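Local coordinates for protein fasciclin-1 (Drosophila melanogaster, PDB 1O70) that acts as a neural cell adhesion molecule, here represented by its third and fourth FAS1 domains, at residues L162-L165 with M170-D173; K202-T207 with S229-H234; S238-T243 with V248-E253. One frame throughout, in Å; residues are numbered along the deposited sequence.

Interaction 1 (L162-L165 with M170-D173)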
# COMPACT_ATOMS: atom_id res chain seq x y z
N LEU A 162 -1.18 -0.09 -12.40
CA LEU A 162 -2.52 0.11 -12.97
C LEU A 162 -3.55 -0.81 -12.32
O LEU A 162 -4.66 -0.38 -11.98
CB LEU A 162 -2.53 -0.15 -14.48
CG LEU A 162 -3.91 -0.10 -15.14
CD1 LEU A 162 -4.45 1.33 -15.07
CD2 LEU A 162 -3.84 -0.56 -16.60
N GLY A 163 -3.18 -2.08 -12.15
CA GLY A 163 -4.10 -3.04 -11.56
C GLY A 163 -4.52 -2.60 -10.18
O GLY A 163 -5.68 -2.77 -9.79
N LYS A 164 -3.57 -2.01 -9.46
CA LYS A 164 -3.80 -1.53 -8.11
C LYS A 164 -4.71 -0.31 -8.15
O LYS A 164 -5.69 -0.24 -7.40
CB LYS A 164 -2.46 -1.13 -7.48
CG LYS A 164 -2.25 -1.63 -6.07
CD LYS A 164 -3.33 -1.18 -5.12
CE LYS A 164 -3.22 -1.87 -3.78
NZ LYS A 164 -3.45 -3.33 -3.89
N LEU A 165 -4.39 0.64 -9.01
CA LEU A 165 -5.18 1.86 -9.15
C LEU A 165 -6.66 1.63 -9.41
O LEU A 165 -7.49 2.41 -8.96
CB LEU A 165 -4.63 2.75 -10.26
CG LEU A 165 -3.38 3.58 -10.02
CD1 LEU A 165 -2.95 4.16 -11.36
CD2 LEU A 165 -3.65 4.69 -9.00
N MET A 170 -9.29 3.80 -2.36
CA MET A 170 -8.60 4.98 -1.87
C MET A 170 -7.95 5.80 -2.98
O MET A 170 -7.70 7.00 -2.82
CB MET A 170 -7.54 4.56 -0.85
CG MET A 170 -7.18 5.68 0.07
SD MET A 170 -6.21 5.13 1.47
CE MET A 170 -4.63 5.40 0.77
N MET A 171 -7.70 5.13 -4.10
CA MET A 171 -7.06 5.72 -5.26
C MET A 171 -8.05 6.07 -6.37
O MET A 171 -7.64 6.55 -7.42
CB MET A 171 -6.00 4.75 -5.81
CG MET A 171 -4.86 4.44 -4.82
SD MET A 171 -3.66 3.24 -5.46
CE MET A 171 -2.67 2.86 -4.02
N SER A 172 -9.34 5.86 -6.11
CA SER A 172 -10.39 6.10 -7.11
C SER A 172 -10.32 7.43 -7.87
O SER A 172 -10.52 7.44 -9.10
CB SER A 172 -11.77 5.95 -6.47
OG SER A 172 -12.27 7.19 -5.98
N ASP A 173 -10.04 8.53 -7.18
CA ASP A 173 -9.95 9.82 -7.85
C ASP A 173 -8.75 9.89 -8.79
O ASP A 173 -8.88 10.21 -9.97
CB ASP A 173 -9.88 10.97 -6.83
CG ASP A 173 -11.23 11.30 -6.23
OD1 ASP A 173 -12.24 10.77 -6.72
OD2 ASP A 173 -11.30 12.09 -5.28
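L165 and M171 meet through their apolar side chains. They join two short helices at the start of the fourth FAS1 domain, 161-167 and 172-177, across the turn between them. The contact is buried and small.

In the apolar contact the touching atom of L165 is the methyl CD2. This methyl lies 3.8 Å from M171 SD. It also comes to 4.0 Å from M171 CB, and so sits along the root and middle of the methionine. The two side chains cross at about a right angle. M171 CG is anti to the carbonyl carbon (chi1 -62°), and the chain then runs extended. This carries SD and CE toward helix 161-167. CE meets the aliphatic part of K164, with M171 CE 4.2 Å from K164 CD. The sheet of the domain covers this cluster: M171 touches V198, I300 and V302, and L165 touches Y196 and V198.

No hydrogen bond joins the two segments; their polar groups bond to other parts of the chain. At the start of helix 172-177, D201 accepts from S172 OG and from the backbone N of D173. K164 lends only its carbon chain to M171. Its charged end goes to the third FAS1 domain, where K164 NZ donates a hydrogen bond to G130 O and makes a long, weak ion pair with E127 OE1.

Interaction 2 (K202-T207 with S229-H234). With SO4 (sulfate ion), chain F; SO4 (sulfate ion), chain C.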
# COMPACT_ATOMS: atom_id res chain seq x y z
N LYS A 202 -9.22 11.66 -0.26
CA LYS A 202 -9.30 12.77 0.70
C LYS A 202 -8.43 13.94 0.22
O LYS A 202 -8.78 15.11 0.40
CB LYS A 202 -8.83 12.32 2.08
CG LYS A 202 -9.18 13.30 3.21
CD LYS A 202 -8.48 12.94 4.52
CE LYS A 202 -8.72 11.48 4.95
NZ LYS A 202 -10.14 11.16 5.31
N GLY A 203 -7.30 13.61 -0.39
CA GLY A 203 -6.41 14.63 -0.92
C GLY A 203 -7.07 15.43 -2.03
O GLY A 203 -7.02 16.66 -1.99
N TRP A 204 -7.68 14.77 -3.01
CA TRP A 204 -8.34 15.51 -4.08
C TRP A 204 -9.55 16.27 -3.53
O TRP A 204 -9.87 17.35 -4.02
CB TRP A 204 -8.78 14.59 -5.23
CG TRP A 204 -7.63 14.11 -6.08
CD1 TRP A 204 -7.19 12.82 -6.22
CD2 TRP A 204 -6.74 14.92 -6.89
NE1 TRP A 204 -6.09 12.78 -7.03
CE2 TRP A 204 -5.79 14.04 -7.45
CE3 TRP A 204 -6.65 16.29 -7.17
CZ2 TRP A 204 -4.77 14.48 -8.30
CZ3 TRP A 204 -5.61 16.74 -8.02
CH2 TRP A 204 -4.69 15.82 -8.57
N GLN A 205 -10.21 15.71 -2.51
CA GLN A 205 -11.38 16.39 -1.93
C GLN A 205 -10.92 17.69 -1.31
O GLN A 205 -11.60 18.71 -1.39
CB GLN A 205 -12.07 15.50 -0.89
CG GLN A 205 -12.66 14.23 -1.47
CD GLN A 205 -12.98 13.17 -0.42
OE1 GLN A 205 -13.09 11.98 -0.74
NE2 GLN A 205 -13.13 13.59 0.83
N LYS A 206 -9.75 17.66 -0.68
CA LYS A 206 -9.21 18.86 -0.07
C LYS A 206 -8.90 19.88 -1.17
O LYS A 206 -9.14 21.08 -0.99
CB LYS A 206 -7.95 18.54 0.70
CG LYS A 206 -8.22 17.80 1.99
CD LYS A 206 -6.91 17.44 2.67
CE LYS A 206 -7.15 16.74 3.99
NZ LYS A 206 -5.86 16.34 4.64
N THR A 207 -8.39 19.40 -2.30
CA THR A 207 -8.07 20.26 -3.42
C THR A 207 -9.34 20.89 -3.98
O THR A 207 -9.32 22.01 -4.50
CB THR A 207 -7.37 19.45 -4.52
OG1 THR A 207 -6.14 18.94 -4.01
CG2 THR A 207 -7.10 20.32 -5.74
N SER A 229 -0.56 16.42 -17.42
CA SER A 229 0.63 17.14 -17.02
C SER A 229 0.81 17.06 -15.50
O SER A 229 1.93 16.92 -15.01
CB SER A 229 0.51 18.60 -17.48
OG SER A 229 1.62 19.36 -17.05
N ILE A 230 -0.30 17.16 -14.77
CA ILE A 230 -0.29 17.10 -13.30
C ILE A 230 0.16 15.71 -12.83
O ILE A 230 1.01 15.59 -11.96
CB ILE A 230 -1.69 17.39 -12.69
CG1 ILE A 230 -2.18 18.77 -13.12
CG2 ILE A 230 -1.62 17.30 -11.17
CD1 ILE A 230 -1.37 19.93 -12.52
N LEU A 231 -0.43 14.67 -13.41
CA LEU A 231 -0.10 13.31 -13.05
C LEU A 231 1.32 12.92 -13.43
O LEU A 231 2.01 12.26 -12.65
CB LEU A 231 -1.10 12.34 -13.69
CG LEU A 231 -2.37 11.97 -12.91
CD1 LEU A 231 -2.68 13.00 -11.84
CD2 LEU A 231 -3.52 11.81 -13.89
N GLU A 232 1.76 13.32 -14.62
CA GLU A 232 3.13 12.98 -15.04
C GLU A 232 4.14 13.52 -14.05
O GLU A 232 5.26 13.02 -13.96
CB GLU A 232 3.42 13.54 -16.43
CG GLU A 232 2.44 13.03 -17.47
CD GLU A 232 2.75 13.56 -18.85
OE1 GLU A 232 3.26 14.70 -18.95
OE2 GLU A 232 2.47 12.84 -19.84
N ARG A 233 3.74 14.54 -13.30
CA ARG A 233 4.62 15.13 -12.30
C ARG A 233 4.73 14.16 -11.12
O ARG A 233 5.73 14.17 -10.40
CB ARG A 233 4.03 16.46 -11.84
CG ARG A 233 4.79 17.12 -10.69
CD ARG A 233 4.04 18.32 -10.16
NE ARG A 233 4.06 19.46 -11.08
CZ ARG A 233 3.36 20.58 -10.89
NH1 ARG A 233 2.60 20.70 -9.82
NH2 ARG A 233 3.42 21.57 -11.77
N HIS A 234 3.72 13.32 -10.93
CA HIS A 234 3.72 12.36 -9.83
C HIS A 234 4.33 11.01 -10.19
O HIS A 234 4.57 10.17 -9.31
CB HIS A 234 2.29 12.11 -9.34
CG HIS A 234 1.61 13.31 -8.78
ND1 HIS A 234 1.21 14.37 -9.56
CD2 HIS A 234 1.25 13.63 -7.51
CE1 HIS A 234 0.62 15.28 -8.81
NE2 HIS A 234 0.63 14.86 -7.56
S SO4 F . 6.53 20.58 -13.47
O1 SO4 F . 6.65 19.10 -13.56
O2 SO4 F . 7.76 21.21 -13.99
O3 SO4 F . 5.36 21.03 -14.27
O4 SO4 F . 6.34 20.97 -12.05
S SO4 C . -9.82 8.27 1.45
O1 SO4 C . -10.02 7.01 0.73
O2 SO4 C . -8.70 9.00 0.82
O3 SO4 C . -11.03 9.10 1.38
O4 SO4 C . -9.50 7.97 2.85
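W204 meets I230 and L231 with the six-membered end of its indole. W204 CH2 lies 4.3 Å from I230 CG2, and this methyl sits at the ring edge, near its plane. L231 approaches obliquely, with its CD1 4.4 Å from W204 CZ2. The backbones stay far apart, 12.3 Å between the CA atoms of W204 and I230, so the long indole does the bridging. W204 CG lies anti to the carbonyl carbon (chi1 -74°), and this turns the ring out toward the other helix. Its polar edge is held separately, where W204 NE1 hydrogen-bonds to T174 OG1.

In the fourth FAS1 domain this joins helix 201-210 to helix 224-232. M177 of helix 172-177 touches W204, I230 and L231. L218 of helix 212-218 touches W204 and I230.

The H234 ring turns back on its own segment. H234 ND1 donates to I230 O at 2.7 Å, with the oxygen in the ring plane. R233 N reaches the same oxygen from the opposite face of its carbonyl plane. H234 NE2 accepts from L307 N.

R233 reaches a sulfate, probably from the crystallisation liquor. R233 NH2 donates to its O3 at 3.2 Å, nearly straight at 172°. O4 of this sulfate lies 2.9 Å from R233 NE, oblique to the guanidinium. R233 NH1 forms a salt bridge with D312 and a hydrogen bond with L307 O. A leucine in place of R233 would probably leave D312 without its positive mate and L307 O without this donor. A second sulfate accepts from the backbone N of K202 through its O2, at 2.9 Å.

Interaction 3 (S238-T243 with V248-E253)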
# COMPACT_ATOMS: atom_id res chain seq x y z
N SER A 238 11.90 4.78 -14.28
CA SER A 238 13.30 4.38 -14.42
C SER A 238 13.42 2.86 -14.48
O SER A 238 12.42 2.15 -14.59
CB SER A 238 14.18 4.96 -13.30
OG SER A 238 14.01 4.30 -12.07
N ASP A 239 14.65 2.36 -14.43
CA ASP A 239 14.86 0.92 -14.49
C ASP A 239 14.60 0.29 -13.12
O ASP A 239 14.44 -0.93 -13.02
CB ASP A 239 16.29 0.62 -14.96
CG ASP A 239 17.34 1.21 -14.04
OD1 ASP A 239 17.07 2.26 -13.42
OD2 ASP A 239 18.44 0.63 -13.94
N LYS A 240 14.54 1.11 -12.09
CA LYS A 240 14.29 0.60 -10.74
C LYS A 240 13.17 1.36 -10.02
O LYS A 240 12.73 2.42 -10.47
CB LYS A 240 15.57 0.65 -9.91
CG LYS A 240 16.08 2.04 -9.62
CD LYS A 240 17.34 1.97 -8.78
CE LYS A 240 17.86 3.37 -8.48
NZ LYS A 240 19.12 3.34 -7.68
N GLU A 241 12.70 0.81 -8.91
CA GLU A 241 11.66 1.45 -8.13
C GLU A 241 12.25 1.98 -6.85
O GLU A 241 13.20 1.42 -6.30
CB GLU A 241 10.54 0.46 -7.81
CG GLU A 241 10.99 -0.90 -7.33
CD GLU A 241 9.84 -1.87 -7.24
OE1 GLU A 241 9.10 -1.83 -6.24
OE2 GLU A 241 9.65 -2.66 -8.20
N TYR A 242 11.70 3.08 -6.37
CA TYR A 242 12.22 3.68 -5.16
C TYR A 242 11.32 3.45 -3.96
O TYR A 242 10.14 3.79 -3.99
CB TYR A 242 12.43 5.17 -5.39
CG TYR A 242 13.37 5.46 -6.54
CD1 TYR A 242 12.94 5.35 -7.86
CD2 TYR A 242 14.70 5.79 -6.31
CE1 TYR A 242 13.82 5.57 -8.92
CE2 TYR A 242 15.59 6.01 -7.36
CZ TYR A 242 15.14 5.90 -8.66
OH TYR A 242 16.02 6.11 -9.70
N THR A 243 11.87 2.84 -2.91
CA THR A 243 11.07 2.64 -1.72
C THR A 243 11.21 3.93 -0.94
O THR A 243 12.16 4.70 -1.15
CB THR A 243 11.57 1.47 -0.83
OG1 THR A 243 12.86 1.77 -0.29
CG2 THR A 243 11.64 0.19 -1.64
N VAL A 248 14.65 8.44 1.40
CA VAL A 248 15.19 8.99 2.64
C VAL A 248 16.72 8.94 2.61
O VAL A 248 17.39 9.95 2.88
CB VAL A 248 14.69 8.20 3.88
CG1 VAL A 248 15.41 8.68 5.13
CG2 VAL A 248 13.19 8.40 4.04
N LYS A 249 17.27 7.78 2.26
CA LYS A 249 18.72 7.61 2.18
C LYS A 249 19.34 8.55 1.15
O LYS A 249 20.39 9.13 1.38
CB LYS A 249 19.06 6.16 1.84
CG LYS A 249 20.54 5.87 1.74
CD LYS A 249 20.77 4.41 1.38
CE LYS A 249 22.26 4.08 1.31
NZ LYS A 249 22.50 2.68 0.87
N PHE A 250 18.69 8.68 -0.00
CA PHE A 250 19.19 9.56 -1.04
C PHE A 250 19.19 11.00 -0.55
O PHE A 250 20.22 11.65 -0.53
CB PHE A 250 18.33 9.48 -2.31
CG PHE A 250 18.58 8.25 -3.15
CD1 PHE A 250 18.55 6.98 -2.59
CD2 PHE A 250 18.81 8.37 -4.52
CE1 PHE A 250 18.73 5.84 -3.38
CE2 PHE A 250 19.00 7.25 -5.32
CZ PHE A 250 18.96 5.98 -4.75
N SER A 251 18.03 11.50 -0.12
CA SER A 251 17.96 12.88 0.33
C SER A 251 18.78 13.13 1.59
O SER A 251 18.96 14.26 2.02
CB SER A 251 16.50 13.30 0.57
OG SER A 251 16.00 12.84 1.80
N GLN A 252 19.30 12.06 2.18
CA GLN A 252 20.10 12.18 3.39
C GLN A 252 21.58 12.28 3.04
O GLN A 252 22.28 13.17 3.53
CB GLN A 252 19.85 10.97 4.26
CG GLN A 252 20.02 11.22 5.73
CD GLN A 252 19.30 10.18 6.54
OE1 GLN A 252 19.60 8.99 6.45
NE2 GLN A 252 18.32 10.62 7.34
N GLU A 253 22.06 11.36 2.21
CA GLU A 253 23.46 11.36 1.78
C GLU A 253 23.71 12.56 0.89
O GLU A 253 24.72 13.26 1.03
CB GLU A 253 23.79 10.07 1.02
CG GLU A 253 23.62 8.78 1.82
CD GLU A 253 23.88 7.55 0.98
OE1 GLU A 253 23.30 7.46 -0.13
OE2 GLU A 253 24.63 6.66 1.42
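F250 CG lies anti to the carbonyl carbon (chi1 -77°), and Y242 CG does the same on its own backbone (chi1 -58°). With both CB atoms pointing across the contact, the two rings are brought together. They form an offset edge-to-face pair, with the edge of Y242 toward the face of F250. The centroids of the Y242 and F250 rings are 6.0 Å apart and the planes stand at 79°. The nearest atoms are Y242 CE2 and F250 CE2, at 4.2 Å.

K240 comes to the same phenyl ring from the opposite direction to F250. Its chain is extended beyond CG, which takes K240 NZ to 3.9 Å from F250 CZ. The amine lies in the plane of the ring, at its edge. This is not the placement of a cation-pi contact, which needs the ring face.

The arrangement folds the loop after strand 235-238 back against helix 244-253 of the fourth FAS1 domain. T243 is the N-cap of that helix. Its side chain caps a backbone N just past the segment, and D246 OD2 accepts from T243 N, consistent with a capping box.

The loop is also tied on its other sides. Y242 O accepts from H301 NE2, and Y242 N donates to T195 OG1. Y242 packs on L259 and F250 on V257, both in strand 257-260 at the edge of the sheet. At the end of strand 235-238, S238 OG donates to K240 O at 2.8 Å, spanning D239.

All three contacts lie in the fourth FAS1 domain and follow one another along the chain. Interactions 1 and 2 are neighbours, with centres 13 Å apart. They touch where D173 CB packs on W204 CD1, at 3.3 Å. Helix 172-177 takes part in both: it carries D173 of interaction 1, and its M177 touches W204, I230 and L231. Interaction 3 stands apart, about 23 Å from interaction 1 and 22 Å from interaction 2, centre to centre. Strand 235-238 leads from H234 of interaction 2 into the loop of interaction 3. Interaction 1 reaches the third domain through K164, whose side chain is about 7 Å from an N-acetylglucosamine of the glycan attached to the protein.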